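Side-chain contacts in nitrogenase molybdenum-iron protein alpha chain (Clostridium pasteurianum, PDB 4WES), which forms, with the beta chain, the molybdenum-iron component of nitrogenase, which reduces dinitrogen to ammonium at a molybdenum-iron-sulfur-carbon cluster: residues A[88-93]-A[221-226]; A[328-333]-A[495-500]. All coordinates share one frame; numbering follows the deposited sequence.

Both contacts turn on one aromatic side chain, and neither has a direct hydrogen bond between its segments, but their settings differ. Contact 1 is partly buried and sets a loop, 88-93, against helix 221-232; lysine methylenes and peptide atoms pack on a tryptophan, hydrogen bonds to residues outside the segments probably help to hold the geometry, and the beta chain reaches the site. Contact 2 is buried and joins two helices, 306-334 and 492-507, by laying a phenylalanine on a glycine, with no other chain touching its segments. Their centres are 22 Å apart and they share no helix, although R494, next to segment 495-500, bonds through its backbone N to E224 of contact 1.

Contact 1 of 2, residues A[88-93]-A[221-226]; sequences RFKSKP and DAWEMD
Apolar packing carries this contact, and W223 supplies all of the helix's share of it: its indole reaches from the helix to the loop and meets K90, S91 and K92 in succession. The CB of K90 lies equally near CZ3 and CH2 of W223, 3.6 Å from each, and the two side chains cross at about a right angle. K92 lies differently, sliding past the indole in the opposite direction. Its CD is 3.8 Å from W223 CZ2, while its CE sits 3.5 Å above the plane of the W223 ring system, over one face but offset toward the rim. The K92 chain is extended from CB to CE, which lays CG, CD and CE along the indole, and turns at the last torsion (chi4 61°). Between the lysines the peptide takes over, S91 N lying 3.9 Å from W223 CH2.

The helix belongs to a beta-alpha-beta crossover: strand 209-215 leads into helix 221-232, which returns to the adjacent parallel strand 235-239. The loop comes from another part of the fold, between helix 77-81 and strand 106-107 of a separate parallel sheet.

Polar bonds set the two sides indirectly. D243 spans them, with OD2 accepting from W223 NE1 and OD1 from K92 N, so the same carboxylate restrains the indole's rotation and the loop's position. N217, ahead of the helix, is hydrogen-bonded to the backbone of K90. Charge enters from the subunit interface: in one of its two deposited conformers, K90 carries NZ away on an extended chain to a salt bridge with D453 of the beta chain, whose E452 packs on K90, K92 and W223.

Contact 2 of 2, residues A[328-333]-A[495-500]; sequences DYFKEK and GVVNFG
Helix segments 328-333 and 495-500 pass at an axial separation of 10.5 Å with their N-to-C directions 32° apart, and the CA atoms of F330 and G500 come within 5.9 Å, the nearest pair between the segments. F330 is the sole residue of its segment to touch the other. Its CG stands anti to the carbonyl carbon, beside the backbone N (chi1 -57°), and the ring thereby extends to the glycine. There it lies face-on: G500 CA is 3.5 Å from the ring centroid and only 8° off the ring normal, a CH-pi contact over the centre of the face. The distance from F330 CE1 to G500 C, 3.3 Å, shows how tightly the ring is pressed against the main chain, an approach possible because G500 has no side chain in the way.

The far part of the ring reaches the preceding turn of the same helix. F330 CZ is 3.5 Å from V497 O, and CE2 is 3.6 Å from V496 O, both carbonyls lying obliquely to the ring. V496 O is also the helical acceptor of G500 N, so its contact with the ring adds to a normal backbone bond. Side-chain packing is slight by comparison: F330 CZ and V497 CG1 are 4.5 Å apart. The phenylalanine thus packs mainly on helix main chain, at G500 CA and C and at the carbonyls of V496 and V497.

Further along helix 492-507, H501 meets the F330 ring in an edge-to-face pair and V504 packs on it, while F358 brings another ring at about 55°. V496 reaches back to L327 on helix 306-334 and across to M354 on helix 352-357, which lies in the connection between the adjacent parallel strands 338-343 and 361-367; helix 306-334 itself leads into the first of these.

Contact 1 of 2, residues A[88-93]-A[221-226]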
# COMPACT_ATOMS: atom_id res chain seq x y z
N ARG A 88 5.53 -15.14 21.17
CA ARG A 88 5.10 -15.86 20.00
C ARG A 88 4.93 -17.37 20.19
O ARG A 88 5.31 -18.15 19.31
CB ARG A 88 6.06 -15.55 18.86
CG ARG A 88 6.09 -14.08 18.46
CD ARG A 88 7.16 -13.79 17.43
NE ARG A 88 6.95 -14.59 16.24
CZ ARG A 88 7.67 -15.63 15.81
NH1 ARG A 88 7.23 -16.37 14.79
NH2 ARG A 88 8.81 -15.97 16.38
N PHE A 89 4.27 -17.78 21.27
CA PHE A 89 3.88 -19.18 21.36
C PHE A 89 2.82 -19.45 20.30
O PHE A 89 1.82 -18.76 20.20
CB PHE A 89 3.36 -19.54 22.76
CG PHE A 89 2.39 -18.57 23.40
CD1 PHE A 89 1.04 -18.67 23.21
CD2 PHE A 89 2.88 -17.58 24.22
CE1 PHE A 89 0.16 -17.79 23.83
CE2 PHE A 89 2.04 -16.72 24.86
CZ PHE A 89 0.68 -16.80 24.67
N LYS A 90 3.04 -20.48 19.49
CA LYS A 90 2.09 -20.82 18.43
C LYS A 90 1.12 -21.91 18.89
O LYS A 90 1.51 -22.83 19.62
CB LYS A 90 2.80 -21.21 17.14
CG LYS A 90 3.57 -20.08 16.45
CD LYS A 90 4.06 -20.51 15.07
CE LYS A 90 4.73 -19.38 14.32
NZ LYS A 90 5.19 -19.79 12.99
N SER A 91 -0.11 -21.79 18.44
CA SER A 91 -1.19 -22.72 18.82
C SER A 91 -2.04 -23.04 17.62
O SER A 91 -2.25 -22.21 16.74
CB SER A 91 -2.10 -22.11 19.89
OG SER A 91 -1.35 -21.77 21.04
N LYS A 92 -2.58 -24.26 17.60
CA LYS A 92 -3.57 -24.60 16.61
C LYS A 92 -4.69 -25.41 17.28
O LYS A 92 -4.47 -26.03 18.32
CB LYS A 92 -2.95 -25.36 15.46
CG LYS A 92 -2.35 -26.64 15.83
CD LYS A 92 -1.49 -27.25 14.68
CE LYS A 92 -0.80 -28.52 15.12
NZ LYS A 92 -1.79 -29.56 15.53
N PRO A 93 -5.90 -25.40 16.72
CA PRO A 93 -6.96 -26.20 17.31
C PRO A 93 -6.55 -27.67 17.40
O PRO A 93 -6.09 -28.25 16.42
CB PRO A 93 -8.09 -26.03 16.32
CG PRO A 93 -7.79 -24.85 15.55
CD PRO A 93 -6.32 -24.68 15.52
N ASP A 221 8.80 -23.87 17.43
CA ASP A 221 9.88 -24.74 17.91
C ASP A 221 9.39 -26.14 18.35
O ASP A 221 10.07 -27.13 18.09
CB ASP A 221 10.59 -24.11 19.11
CG ASP A 221 11.60 -23.05 18.79
OD1 ASP A 221 11.90 -22.79 17.59
OD2 ASP A 221 12.06 -22.42 19.79
N ALA A 222 8.30 -26.19 19.10
CA ALA A 222 7.86 -27.46 19.67
C ALA A 222 7.38 -28.40 18.57
O ALA A 222 7.64 -29.62 18.61
CB ALA A 222 6.76 -27.26 20.68
N TRP A 223 6.67 -27.86 17.57
CA TRP A 223 6.23 -28.70 16.47
C TRP A 223 7.42 -29.31 15.73
O TRP A 223 7.34 -30.45 15.25
CB TRP A 223 5.33 -27.93 15.52
CG TRP A 223 4.03 -27.52 16.14
CD1 TRP A 223 3.30 -28.24 17.07
CD2 TRP A 223 3.29 -26.33 15.90
NE1 TRP A 223 2.14 -27.58 17.38
CE2 TRP A 223 2.11 -26.40 16.68
CE3 TRP A 223 3.48 -25.21 15.07
CZ2 TRP A 223 1.18 -25.40 16.70
CZ3 TRP A 223 2.54 -24.20 15.10
CH2 TRP A 223 1.39 -24.32 15.90
N GLU A 224 8.52 -28.57 15.63
CA GLU A 224 9.70 -29.10 14.96
C GLU A 224 10.37 -30.20 15.79
O GLU A 224 10.80 -31.21 15.21
CB GLU A 224 10.65 -27.94 14.61
CG GLU A 224 12.00 -28.39 14.07
CD GLU A 224 12.01 -29.23 12.80
OE1 GLU A 224 13.09 -29.78 12.51
OE2 GLU A 224 10.95 -29.31 12.11
N MET A 225 10.51 -30.02 17.10
CA MET A 225 10.98 -31.07 18.00
C MET A 225 10.14 -32.32 17.83
O MET A 225 10.63 -33.45 17.74
CB MET A 225 10.87 -30.61 19.47
CG MET A 225 11.78 -29.45 19.86
SD MET A 225 11.56 -28.93 21.58
CE MET A 225 12.24 -27.29 21.49
N ASP A 226 8.82 -32.09 17.92
CA ASP A 226 7.88 -33.22 17.89
C ASP A 226 8.00 -33.98 16.61
O ASP A 226 7.88 -35.22 16.58
CB ASP A 226 6.43 -32.76 18.10
CG ASP A 226 6.19 -32.20 19.48
OD1 ASP A 226 7.10 -32.25 20.34
OD2 ASP A 226 5.05 -31.73 19.69

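Contact 2 of 2, residues A[328-333]-A[495-500]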
# COMPACT_ATOMS: atom_id res chain seq x y z
N ASP A 328 27.30 -26.10 6.09
CA ASP A 328 28.63 -25.73 5.55
C ASP A 328 28.67 -24.25 5.18
O ASP A 328 29.67 -23.56 5.42
CB ASP A 328 28.96 -26.57 4.32
CG ASP A 328 29.21 -28.03 4.61
OD1 ASP A 328 29.17 -28.82 3.63
OD2 ASP A 328 29.38 -28.43 5.79
N TYR A 329 27.59 -23.76 4.57
CA TYR A 329 27.47 -22.37 4.18
C TYR A 329 27.49 -21.45 5.39
O TYR A 329 28.18 -20.43 5.37
CB TYR A 329 26.18 -22.19 3.38
CG TYR A 329 25.84 -20.78 2.95
CD1 TYR A 329 26.53 -20.19 1.91
CD2 TYR A 329 24.80 -20.09 3.52
CE1 TYR A 329 26.21 -18.93 1.47
CE2 TYR A 329 24.48 -18.81 3.08
CZ TYR A 329 25.19 -18.24 2.05
OH TYR A 329 24.90 -16.97 1.60
N PHE A 330 26.77 -21.81 6.45
CA PHE A 330 26.77 -20.95 7.63
C PHE A 330 28.19 -20.81 8.18
O PHE A 330 28.62 -19.71 8.56
CB PHE A 330 25.85 -21.51 8.70
CG PHE A 330 24.42 -21.71 8.25
CD1 PHE A 330 23.84 -20.92 7.30
CD2 PHE A 330 23.68 -22.77 8.79
CE1 PHE A 330 22.54 -21.15 6.89
CE2 PHE A 330 22.39 -23.01 8.38
CZ PHE A 330 21.81 -22.20 7.43
N LYS A 331 28.89 -21.94 8.29
CA LYS A 331 30.27 -21.90 8.79
C LYS A 331 31.17 -21.06 7.86
O LYS A 331 31.97 -20.24 8.34
CB LYS A 331 30.81 -23.30 9.01
CG LYS A 331 32.20 -23.31 9.63
CD LYS A 331 32.62 -24.68 10.08
CE LYS A 331 33.98 -24.67 10.74
NZ LYS A 331 34.44 -26.06 10.94
N GLU A 332 31.05 -21.25 6.55
CA GLU A 332 31.83 -20.46 5.61
C GLU A 332 31.61 -18.96 5.83
O GLU A 332 32.55 -18.16 5.81
CB GLU A 332 31.51 -20.85 4.16
CG GLU A 332 32.42 -20.19 3.14
CD GLU A 332 31.74 -19.84 1.82
OE1 GLU A 332 30.85 -20.58 1.34
OE2 GLU A 332 32.14 -18.80 1.26
N LYS A 333 30.35 -18.58 5.99
CA LYS A 333 29.98 -17.18 6.02
C LYS A 333 30.18 -16.51 7.37
O LYS A 333 30.27 -15.27 7.45
CB LYS A 333 28.53 -17.02 5.57
CG LYS A 333 28.30 -17.37 4.11
CD LYS A 333 29.05 -16.46 3.16
CE LYS A 333 28.61 -16.68 1.72
NZ LYS A 333 29.19 -15.69 0.77
N GLY A 495 15.20 -25.84 12.31
CA GLY A 495 15.50 -24.59 12.98
C GLY A 495 16.92 -24.10 12.78
O GLY A 495 17.14 -22.89 12.69
N VAL A 496 17.89 -25.00 12.75
CA VAL A 496 19.26 -24.58 12.50
C VAL A 496 19.32 -23.85 11.14
O VAL A 496 20.01 -22.83 11.03
CB VAL A 496 20.24 -25.77 12.52
CG1 VAL A 496 21.66 -25.29 12.31
CG2 VAL A 496 20.16 -26.55 13.82
N VAL A 497 18.66 -24.41 10.14
CA VAL A 497 18.68 -23.81 8.81
C VAL A 497 17.99 -22.44 8.83
O VAL A 497 18.50 -21.47 8.25
CB VAL A 497 18.04 -24.77 7.81
CG1 VAL A 497 17.90 -24.12 6.44
CG2 VAL A 497 18.84 -26.08 7.74
N ASN A 498 16.82 -22.34 9.48
CA ASN A 498 16.13 -21.07 9.55
C ASN A 498 17.01 -20.01 10.24
O ASN A 498 17.14 -18.87 9.76
CB ASN A 498 14.80 -21.22 10.24
CG ASN A 498 13.84 -22.12 9.51
OD1 ASN A 498 13.91 -22.25 8.28
ND2 ASN A 498 12.89 -22.68 10.24
N PHE A 499 17.57 -20.39 11.38
CA PHE A 499 18.39 -19.49 12.17
C PHE A 499 19.63 -19.08 11.38
O PHE A 499 19.97 -17.89 11.33
CB PHE A 499 18.82 -20.21 13.46
CG PHE A 499 19.74 -19.40 14.33
CD1 PHE A 499 21.11 -19.52 14.26
CD2 PHE A 499 19.24 -18.51 15.26
CE1 PHE A 499 21.96 -18.75 15.06
CE2 PHE A 499 20.08 -17.76 16.06
CZ PHE A 499 21.42 -17.89 15.95
N GLY A 500 20.31 -20.03 10.77
CA GLY A 500 21.54 -19.70 10.07
C GLY A 500 21.34 -18.78 8.89
O GLY A 500 22.10 -17.83 8.70